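Local coordinates for Thiol:disulfide interchange protein DsbA (PDB 4ZL8) that probably introduces disulfide bonds into other periplasmic proteins by passing on its own redox-active disulfide, at residues E28-F33 against H59-P64; Y35-C40 against G152-V157; Y162-G167 against K177-L182. The protein carries 1 engineered substitution. All blocks are in the same frame, centred on the assembly; numbering follows the deposited sequence.

Contacts 1, 2 and 3 lie along one mixed beta-sheet of a thioredoxin-family protein. Contact 1 pairs strands 27-33 and 58-64, about 4 Å from the centre of the molecule (centre to centre). Contact 2 has its centre about 11 Å from that of contact 1 and brings the start of helix 38-52 against the loop leading into strand 155-158. Its two segments alternate with those of contact 1 along the sequence. Contact 3, later in the chain and centred about 14 Å from contact 2, lays helix 172-188 on strand 162-165. Strand 27-33 leads into the CxxC of helix 38-52, and its sheet neighbour, strand 155-158, carries the facing loop, so the shared sheet sets the two halves of the redox site against each other.

Contact 1: E28-F33 against H59-P64; sequences EVVELF and HFVRLP
The ring of F33 carries R62 CD over one face, 3.9 Å from the ring centroid and 12° off the normal, a CH-pi contact made by the aliphatic part of the arginine. Further on, the guanidinium of R62 turns one of its own faces to F60, whose CE2 lies 3.9 Å above the plane. R62 NH1 and V29 CG1 sit at the edge of the F60 ring, in its plane, so both residues border it on that side of the sheet. E31 lies alongside R62, its CG anti to the backbone N (chi1 -176°) and its chain extended, and its OE1 forms a salt bridge with R62 NE at 3.0 Å. The hydrogen bond within it is weak and bent; the main partner of the guanidinium is E44, in a salt bridge to NH2. Arginine suits this place because its methylenes can cover a phenyl ring while its end meets the carboxylates.

Towards the far end of the other face, V30 and V61, then L32 and L63, meet through methyl groups: V30 CG2 touches V61 CG1 at 3.8 Å and L32 CD2 meets L63 CD2 at 3.9 Å, under helix 132-148. The polar pair E28 and H59 sits at the start of the strands, with E28 tied to S22. Between the faces the backbones form an in-register parallel ladder. It includes V61 N to V29 O at 2.8 Å, nearly along the C=O axis. Helix 38-52 connects these two strands, completing the beta-alpha-beta crossover that forms the N-terminal part of the thioredoxin fold.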
loop_
_atom_site.group_PDB
_atom_site.type_symbol
_atom_site.label_atom_id
_atom_site.label_comp_id
_atom_site.label_asym_id
_atom_site.label_seq_id
_atom_site.Cartn_x
_atom_site.Cartn_y
_atom_site.Cartn_z
ATOM N N GLU A 28 8.994 -2.860 -9.111
ATOM C CA GLU A 28 7.982 -2.702 -8.076
ATOM C C GLU A 28 7.763 -1.239 -7.675
ATOM O O GLU A 28 8.709 -0.469 -7.581
ATOM C CB GLU A 28 8.401 -3.505 -6.847
ATOM C CG GLU A 28 7.242 -3.828 -5.913
ATOM C CD GLU A 28 7.687 -4.486 -4.615
ATOM O OE1 GLU A 28 8.707 -4.046 -4.047
ATOM O OE2 GLU A 28 7.022 -5.460 -4.204
ATOM N N VAL A 29 6.503 -0.900 -7.418
ATOM C CA VAL A 29 6.175 0.367 -6.771
ATOM C C VAL A 29 5.257 0.054 -5.608
ATOM O O VAL A 29 4.165 -0.470 -5.815
ATOM C CB VAL A 29 5.457 1.330 -7.717
ATOM C CG1 VAL A 29 5.112 2.623 -6.991
ATOM C CG2 VAL A 29 6.316 1.615 -8.954
ATOM N N VAL A 30 5.715 0.327 -4.391
ATOM C CA VAL A 30 4.924 0.087 -3.184
ATOM C C VAL A 30 4.480 1.403 -2.568
ATOM O O VAL A 30 5.299 2.300 -2.374
ATOM C CB VAL A 30 5.776 -0.656 -2.141
ATOM C CG1 VAL A 30 4.981 -0.843 -0.846
ATOM C CG2 VAL A 30 6.246 -2.003 -2.664
ATOM N N GLU A 31 3.179 1.514 -2.304
ATOM C CA GLU A 31 2.688 2.575 -1.431
ATOM C C GLU A 31 2.377 1.947 -0.084
ATOM O O GLU A 31 1.467 1.120 0.019
ATOM C CB GLU A 31 1.427 3.252 -1.980
ATOM C CG GLU A 31 1.017 4.419 -1.089
ATOM C CD GLU A 31 -0.428 4.841 -1.177
ATOM O OE1 GLU A 31 -1.275 4.163 -1.768
ATOM O OE2 GLU A 31 -0.741 5.892 -0.552
ATOM N N LEU A 32 3.148 2.303 0.939
ATOM C CA LEU A 32 2.791 1.918 2.313
ATOM C C LEU A 32 1.741 2.900 2.813
ATOM O O LEU A 32 1.895 4.122 2.648
ATOM C CB LEU A 32 4.008 1.888 3.234
ATOM C CG LEU A 32 5.019 0.766 2.915
ATOM C CD1 LEU A 32 6.135 1.340 2.102
ATOM C CD2 LEU A 32 5.565 0.121 4.189
ATOM N N PHE A 33 0.670 2.357 3.384
ATOM C CA PHE A 33 -0.483 3.191 3.713
ATOM C C PHE A 33 -1.207 2.597 4.919
ATOM O O PHE A 33 -0.930 1.494 5.357
ATOM C CB PHE A 33 -1.442 3.282 2.511
ATOM C CG PHE A 33 -2.370 2.128 2.418
ATOM C CD1 PHE A 33 -1.895 0.861 2.111
ATOM C CD2 PHE A 33 -3.723 2.286 2.642
ATOM C CE1 PHE A 33 -2.750 -0.206 2.069
ATOM C CE2 PHE A 33 -4.573 1.207 2.602
ATOM C CZ PHE A 33 -4.088 -0.024 2.294
ATOM N N HIS A 59 4.949 -3.239 -11.428
ATOM C CA HIS A 59 3.975 -3.851 -10.520
ATOM C C HIS A 59 3.726 -2.929 -9.330
ATOM O O HIS A 59 4.585 -2.770 -8.465
ATOM C CB HIS A 59 4.523 -5.193 -10.042
ATOM C CG HIS A 59 3.710 -5.866 -8.987
ATOM N ND1 HIS A 59 2.360 -6.111 -9.116
ATOM C CD2 HIS A 59 4.081 -6.401 -7.806
ATOM C CE1 HIS A 59 1.926 -6.735 -8.032
ATOM N NE2 HIS A 59 2.956 -6.935 -7.230
ATOM N N PHE A 60 2.559 -2.300 -9.328
ATOM C CA PHE A 60 2.153 -1.416 -8.251
ATOM C C PHE A 60 1.411 -2.219 -7.203
ATOM O O PHE A 60 0.499 -2.990 -7.515
ATOM C CB PHE A 60 1.237 -0.312 -8.776
ATOM C CG PHE A 60 0.674 0.553 -7.691
ATOM C CD1 PHE A 60 1.435 1.536 -7.111
ATOM C CD2 PHE A 60 -0.611 0.349 -7.244
ATOM C CE1 PHE A 60 0.909 2.316 -6.088
ATOM C CE2 PHE A 60 -1.134 1.113 -6.231
ATOM C CZ PHE A 60 -0.380 2.078 -5.657
ATOM N N VAL A 61 1.776 -2.000 -5.947
ATOM C CA VAL A 61 1.052 -2.625 -4.863
ATOM C C VAL A 61 0.985 -1.707 -3.670
ATOM O O VAL A 61 1.855 -0.886 -3.433
ATOM C CB VAL A 61 1.672 -3.937 -4.458
ATOM C CG1 VAL A 61 3.055 -3.705 -3.939
ATOM C CG2 VAL A 61 0.797 -4.667 -3.442
ATOM N N ARG A 62 -0.110 -1.852 -2.942
ATOM C CA ARG A 62 -0.221 -1.221 -1.666
ATOM C C ARG A 62 0.175 -2.212 -0.606
ATOM O O ARG A 62 -0.094 -3.404 -0.714
ATOM C CB ARG A 62 -1.634 -0.739 -1.385
ATOM C CG ARG A 62 -1.969 0.556 -2.090
ATOM C CD ARG A 62 -3.250 1.156 -1.551
ATOM N NE ARG A 62 -3.571 2.354 -2.312
ATOM C CZ ARG A 62 -4.112 2.342 -3.518
ATOM N NH1 ARG A 62 -4.443 1.200 -4.096
ATOM N NH2 ARG A 62 -4.342 3.497 -4.129
ATOM N N LEU A 63 0.820 -1.701 0.428
ATOM C CA LEU A 63 1.224 -2.514 1.560
ATOM C C LEU A 63 0.764 -1.801 2.828
ATOM O O LEU A 63 1.125 -0.649 3.045
ATOM C CB LEU A 63 2.743 -2.639 1.597
ATOM C CG LEU A 63 3.291 -3.664 2.594
ATOM C CD1 LEU A 63 2.953 -5.095 2.189
ATOM C CD2 LEU A 63 4.801 -3.441 2.693
ATOM N N PRO A 64 -0.040 -2.484 3.650
ATOM C CA PRO A 64 -0.499 -1.814 4.864
ATOM C C PRO A 64 0.615 -1.722 5.875
ATOM O O PRO A 64 1.340 -2.692 6.071
ATOM C CB PRO A 64 -1.594 -2.742 5.368
ATOM C CG PRO A 64 -1.135 -4.091 4.958
ATOM C CD PRO A 64 -0.464 -3.887 3.611
#

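Contact 2: Y35-C40 against G152-V157; sequences YGCPHC and GVPTMV
C37 SG stands anti to its backbone N (chi1 152°) while C40 SG stands anti to its carbonyl carbon (chi1 -58°), and these two torsions bring the sulfurs together in a disulfide of 2.1 Å. On the facing loop, V153 has chi1 -66°, which puts CG2 in the crowded position between its backbone N and carbonyl carbon. From there CG2 reaches both sulfurs, 3.7 Å from C37 SG and 3.8 Å from C40 SG, so one methyl group covers the bridge between them. The ring of P154 takes the next place: its CD lies 3.7 Å from C40 SG and also packs 3.8 Å from H39 CB.

The peptide bond between V153 and P154 is cis, and the pairing of a CxxC motif at a helix start with a cis-proline loop is the signature of the thioredoxin fold's active site. C37 occupies the N-cap position of helix 38-52. In the reduced enzyme the helix start would be expected to favour its thiolate, lowering the pKa, although the oxidised pair here carries no such charge. Proline suits the loop because it is the residue that most readily adopts a cis peptide, and its ring is a compact apolar neighbour for sulfur. No hydrogen bond crosses between the segments.

The loop is braced from within by T155 OG1, which donates to G152 O at 2.7 Å from above the carbonyl plane. E31 of strand 27-33 also touches P154. H39 leads its imidazole away from the proline, and ND1 and NE2 are hydrogen-bonded to a buffer molecule and a glycerol, both probably from the crystallisation liquor.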
loop_
_atom_site.group_PDB
_atom_site.type_symbol
_atom_site.label_atom_id
_atom_site.label_comp_id
_atom_site.label_asym_id
_atom_site.label_seq_id
_atom_site.Cartn_x
_atom_site.Cartn_y
_atom_site.Cartn_z
ATOM N N TYR A 35 -5.526 2.633 5.866
ATOM C CA TYR A 35 -6.844 3.122 5.470
ATOM C C TYR A 35 -7.321 4.324 6.289
ATOM O O TYR A 35 -8.063 5.160 5.767
ATOM C CB TYR A 35 -7.894 2.035 5.598
ATOM C CG TYR A 35 -7.965 0.964 4.530
ATOM C CD1 TYR A 35 -8.154 1.271 3.186
ATOM C CD2 TYR A 35 -7.989 -0.371 4.886
ATOM C CE1 TYR A 35 -8.292 0.275 2.236
ATOM C CE2 TYR A 35 -8.125 -1.367 3.956
ATOM C CZ TYR A 35 -8.299 -1.051 2.637
ATOM O OH TYR A 35 -8.453 -2.098 1.760
ATOM N N GLY A 36 -6.939 4.407 7.564
ATOM C CA GLY A 36 -7.392 5.472 8.437
ATOM C C GLY A 36 -6.552 6.745 8.399
ATOM O O GLY A 36 -6.862 7.697 9.096
ATOM N N CYS A 37 -5.500 6.742 7.585
ATOM C CA CYS A 37 -4.539 7.826 7.508
ATOM C C CYS A 37 -5.100 8.946 6.631
ATOM O O CYS A 37 -5.338 8.744 5.451
ATOM C CB CYS A 37 -3.220 7.239 6.977
ATOM S SG CYS A 37 -2.102 8.299 6.053
ATOM N N PRO A 38 -5.333 10.138 7.214
ATOM C CA PRO A 38 -5.961 11.180 6.385
ATOM C C PRO A 38 -5.095 11.663 5.203
ATOM O O PRO A 38 -5.664 11.996 4.164
ATOM C CB PRO A 38 -6.237 12.321 7.367
ATOM C CG PRO A 38 -5.916 11.842 8.675
ATOM C CD PRO A 38 -5.250 10.518 8.627
ATOM N N HIS A 39 -3.767 11.716 5.360
ATOM C CA HIS A 39 -2.940 12.096 4.218
ATOM C C HIS A 39 -3.036 11.038 3.123
ATOM O O HIS A 39 -2.949 11.364 1.934
ATOM C CB HIS A 39 -1.477 12.270 4.599
ATOM C CG HIS A 39 -1.198 13.439 5.488
ATOM N ND1 HIS A 39 0.070 13.961 5.644
ATOM C CD2 HIS A 39 -2.002 14.170 6.296
ATOM C CE1 HIS A 39 0.034 14.970 6.491
ATOM N NE2 HIS A 39 -1.214 15.121 6.905
ATOM N N CYS A 40 -3.183 9.776 3.518
ATOM C CA CYS A 40 -3.313 8.687 2.564
ATOM C C CYS A 40 -4.608 8.864 1.778
ATOM O O CYS A 40 -4.629 8.780 0.540
ATOM C CB CYS A 40 -3.312 7.351 3.295
ATOM S SG CYS A 40 -1.798 7.050 4.327
ATOM N N GLY A 152 6.349 5.990 8.846
ATOM C CA GLY A 152 5.066 6.636 8.707
ATOM C C GLY A 152 4.566 6.492 7.292
ATOM O O GLY A 152 5.259 5.931 6.419
ATOM N N VAL A 153 3.359 6.992 7.060
ATOM C CA VAL A 153 2.656 6.818 5.798
ATOM C C VAL A 153 1.980 8.131 5.403
ATOM O O VAL A 153 1.752 8.988 6.276
ATOM C CB VAL A 153 1.612 5.687 5.897
ATOM C CG1 VAL A 153 2.317 4.341 6.093
ATOM C CG2 VAL A 153 0.608 5.930 6.999
ATOM N N PRO A 154 1.680 8.302 4.110
ATOM C CA PRO A 154 2.050 7.411 3.000
ATOM C C PRO A 154 3.532 7.527 2.670
ATOM O O PRO A 154 4.101 8.613 2.711
ATOM C CB PRO A 154 1.173 7.910 1.858
ATOM C CG PRO A 154 0.924 9.363 2.176
ATOM C CD PRO A 154 0.905 9.477 3.668
ATOM N N THR A 155 4.140 6.389 2.321
ATOM C CA THR A 155 5.538 6.335 1.900
ATOM C C THR A 155 5.630 5.422 0.705
ATOM O O THR A 155 4.966 4.387 0.639
ATOM C CB THR A 155 6.436 5.807 3.018
ATOM O OG1 THR A 155 6.408 6.721 4.120
ATOM C CG2 THR A 155 7.889 5.640 2.569
ATOM N N MET A 156 6.442 5.839 -0.254
ATOM C CA MET A 156 6.655 5.073 -1.475
ATOM C C MET A 156 8.011 4.374 -1.421
ATOM O O MET A 156 8.992 4.924 -0.910
ATOM C CB MET A 156 6.693 6.009 -2.678
ATOM C CG MET A 156 5.487 6.905 -2.842
ATOM S SD MET A 156 3.930 6.008 -3.014
ATOM C CE MET A 156 4.231 5.004 -4.434
ATOM N N VAL A 157 8.051 3.158 -1.969
ATOM C CA VAL A 157 9.312 2.456 -2.196
ATOM C C VAL A 157 9.309 1.906 -3.612
ATOM O O VAL A 157 8.390 1.186 -4.010
ATOM C CB VAL A 157 9.589 1.306 -1.180
ATOM C CG1 VAL A 157 10.933 0.652 -1.479
ATOM C CG2 VAL A 157 9.542 1.817 0.250
#

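Contact 3: Y162-G167 against K177-L182; sequences YRFDIG and KLADYL
Helix 172-188 packs on one face of the thioredoxin-fold sheet here, its 177-182 part running nearly antiparallel to strand 162-165, with the short axes 10.2 Å apart. The tight part is built around F164. Its CG takes the crowded position between backbone N and carbonyl carbon (chi1 53°), and the ring projects at the helix. L178 CG comes over one ring face, offset toward the rim, in a CH-pi contact 4.2 Å from the F164 centroid, and L178 CD2 makes a second touch, 3.6 Å from F164 CD2. A179, small enough to let the helix come close, meets the ring tip with CB 3.9 Å from F164 CZ. Y162 adds a second ring, whose hydroxyl is held further along the same helix by E186.

Against this buried packing stand the solvent-facing residues. K177 is exposed; R163 and D165, partly exposed, point away from the helix, R163 held by Y148 O and D165 capping S168 N in the next helix. The fork of L182 serves both aromatics: CD2 lies over the Y162 ring, 4.0 Å from its centroid, in a CH-pi contact, while CD1 bridges the two residues, 3.7 Å from Y162 CB and 3.6 Å from F164 CE1.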
loop_
_atom_site.group_PDB
_atom_site.type_symbol
_atom_site.label_atom_id
_atom_site.label_comp_id
_atom_site.label_asym_id
_atom_site.label_seq_id
_atom_site.Cartn_x
_atom_site.Cartn_y
_atom_site.Cartn_z
ATOM N N TYR A 162 14.446 2.407 -3.303
ATOM C CA TYR A 162 14.387 3.862 -3.148
ATOM C C TYR A 162 13.171 4.223 -2.320
ATOM O O TYR A 162 12.048 3.829 -2.661
ATOM C CB TYR A 162 14.285 4.565 -4.508
ATOM C CG TYR A 162 15.282 4.101 -5.524
ATOM C CD1 TYR A 162 16.619 4.439 -5.424
ATOM C CD2 TYR A 162 14.879 3.310 -6.589
ATOM C CE1 TYR A 162 17.539 4.004 -6.376
ATOM C CE2 TYR A 162 15.777 2.871 -7.524
ATOM C CZ TYR A 162 17.098 3.223 -7.408
ATOM O OH TYR A 162 18.008 2.810 -8.336
ATOM N N ARG A 163 13.377 4.989 -1.246
ATOM C CA ARG A 163 12.272 5.371 -0.359
ATOM C C ARG A 163 12.063 6.867 -0.414
ATOM O O ARG A 163 13.026 7.631 -0.390
ATOM C CB ARG A 163 12.561 4.921 1.073
ATOM C CG ARG A 163 11.396 5.086 2.029
ATOM C CD ARG A 163 11.788 4.795 3.478
ATOM N NE ARG A 163 12.737 5.762 3.985
ATOM C CZ ARG A 163 13.815 5.476 4.705
ATOM N NH1 ARG A 163 14.585 6.455 5.115
ATOM N NH2 ARG A 163 14.148 4.216 5.003
ATOM N N PHE A 164 10.804 7.282 -0.472
ATOM C CA PHE A 164 10.476 8.708 -0.538
ATOM C C PHE A 164 9.046 8.926 -0.081
ATOM O O PHE A 164 8.264 7.986 -0.021
ATOM C CB PHE A 164 10.718 9.290 -1.939
ATOM C CG PHE A 164 10.056 8.541 -3.064
ATOM C CD1 PHE A 164 10.618 7.369 -3.550
ATOM C CD2 PHE A 164 8.888 9.029 -3.677
ATOM C CE1 PHE A 164 10.036 6.682 -4.604
ATOM C CE2 PHE A 164 8.317 8.346 -4.748
ATOM C CZ PHE A 164 8.890 7.168 -5.196
ATOM N N ASP A 165 8.711 10.159 0.281
ATOM C CA ASP A 165 7.338 10.434 0.673
ATOM C C ASP A 165 6.903 11.771 0.099
ATOM O O ASP A 165 7.658 12.390 -0.661
ATOM C CB ASP A 165 7.141 10.312 2.196
ATOM C CG ASP A 165 8.007 11.250 2.998
ATOM O OD1 ASP A 165 8.257 12.384 2.568
ATOM O OD2 ASP A 165 8.373 10.886 4.146
ATOM N N ILE A 166 5.696 12.218 0.409
ATOM C CA ILE A 166 5.182 13.409 -0.234
ATOM C C ILE A 166 6.012 14.615 0.167
ATOM O O ILE A 166 6.292 15.498 -0.646
ATOM C CB ILE A 166 3.684 13.599 0.046
ATOM C CG1 ILE A 166 2.895 12.426 -0.564
ATOM C CG2 ILE A 166 3.210 14.930 -0.502
ATOM C CD1 ILE A 166 1.427 12.390 -0.191
ATOM N N GLY A 167 6.428 14.657 1.427
ATOM C CA GLY A 167 7.218 15.774 1.915
ATOM C C GLY A 167 8.590 15.830 1.263
ATOM O O GLY A 167 9.048 16.906 0.853
ATOM N N LYS A 177 6.039 12.045 -10.142
ATOM C CA LYS A 177 7.123 12.313 -11.086
ATOM C C LYS A 177 8.407 11.655 -10.631
ATOM O O LYS A 177 9.169 11.127 -11.448
ATOM C CB LYS A 177 7.357 13.812 -11.245
ATOM C CG LYS A 177 6.257 14.554 -11.912
ATOM C CD LYS A 177 6.624 16.039 -12.057
ATOM C CE LYS A 177 5.500 16.820 -12.683
ATOM N NZ LYS A 177 5.824 18.266 -12.691
ATOM N N LEU A 178 8.684 11.698 -9.336
ATOM C CA LEU A 178 9.870 11.057 -8.799
ATOM C C LEU A 178 9.769 9.547 -8.962
ATOM O O LEU A 178 10.740 8.890 -9.378
ATOM C CB LEU A 178 10.060 11.497 -7.343
ATOM C CG LEU A 178 11.167 10.781 -6.577
ATOM C CD1 LEU A 178 12.533 10.896 -7.236
ATOM C CD2 LEU A 178 11.223 11.337 -5.162
ATOM N N ALA A 179 8.602 8.975 -8.693
ATOM C CA ALA A 179 8.408 7.546 -8.939
ATOM C C ALA A 179 8.697 7.214 -10.404
ATOM O O ALA A 179 9.384 6.231 -10.683
ATOM C CB ALA A 179 7.004 7.104 -8.571
ATOM N N ASP A 180 8.162 8.009 -11.317
ATOM C CA ASP A 180 8.382 7.763 -12.736
ATOM C C ASP A 180 9.879 7.771 -13.052
ATOM O O ASP A 180 10.359 6.929 -13.811
ATOM C CB ASP A 180 7.703 8.854 -13.568
ATOM C CG ASP A 180 6.189 8.707 -13.633
ATOM O OD1 ASP A 180 5.673 7.616 -13.345
ATOM O OD2 ASP A 180 5.527 9.713 -14.003
ATOM N N TYR A 181 10.594 8.767 -12.548
ATOM C CA TYR A 181 12.037 8.896 -12.741
ATOM C C TYR A 181 12.772 7.647 -12.262
ATOM O O TYR A 181 13.640 7.111 -12.957
ATOM C CB TYR A 181 12.508 10.137 -11.992
ATOM C CG TYR A 181 13.986 10.364 -11.902
ATOM C CD1 TYR A 181 14.648 11.159 -12.833
ATOM C CD2 TYR A 181 14.714 9.836 -10.847
ATOM C CE1 TYR A 181 15.999 11.408 -12.715
ATOM C CE2 TYR A 181 16.054 10.073 -10.717
ATOM C CZ TYR A 181 16.697 10.857 -11.642
ATOM O OH TYR A 181 18.045 11.107 -11.493
ATOM N N LEU A 182 12.412 7.166 -11.077
ATOM C CA LEU A 182 13.078 6.006 -10.499
ATOM C C LEU A 182 12.717 4.721 -11.236
ATOM O O LEU A 182 13.543 3.810 -11.383
ATOM C CB LEU A 182 12.786 5.918 -8.998
ATOM C CG LEU A 182 13.399 7.091 -8.238
ATOM C CD1 LEU A 182 12.811 7.099 -6.809
ATOM C CD2 LEU A 182 14.905 7.072 -8.203
#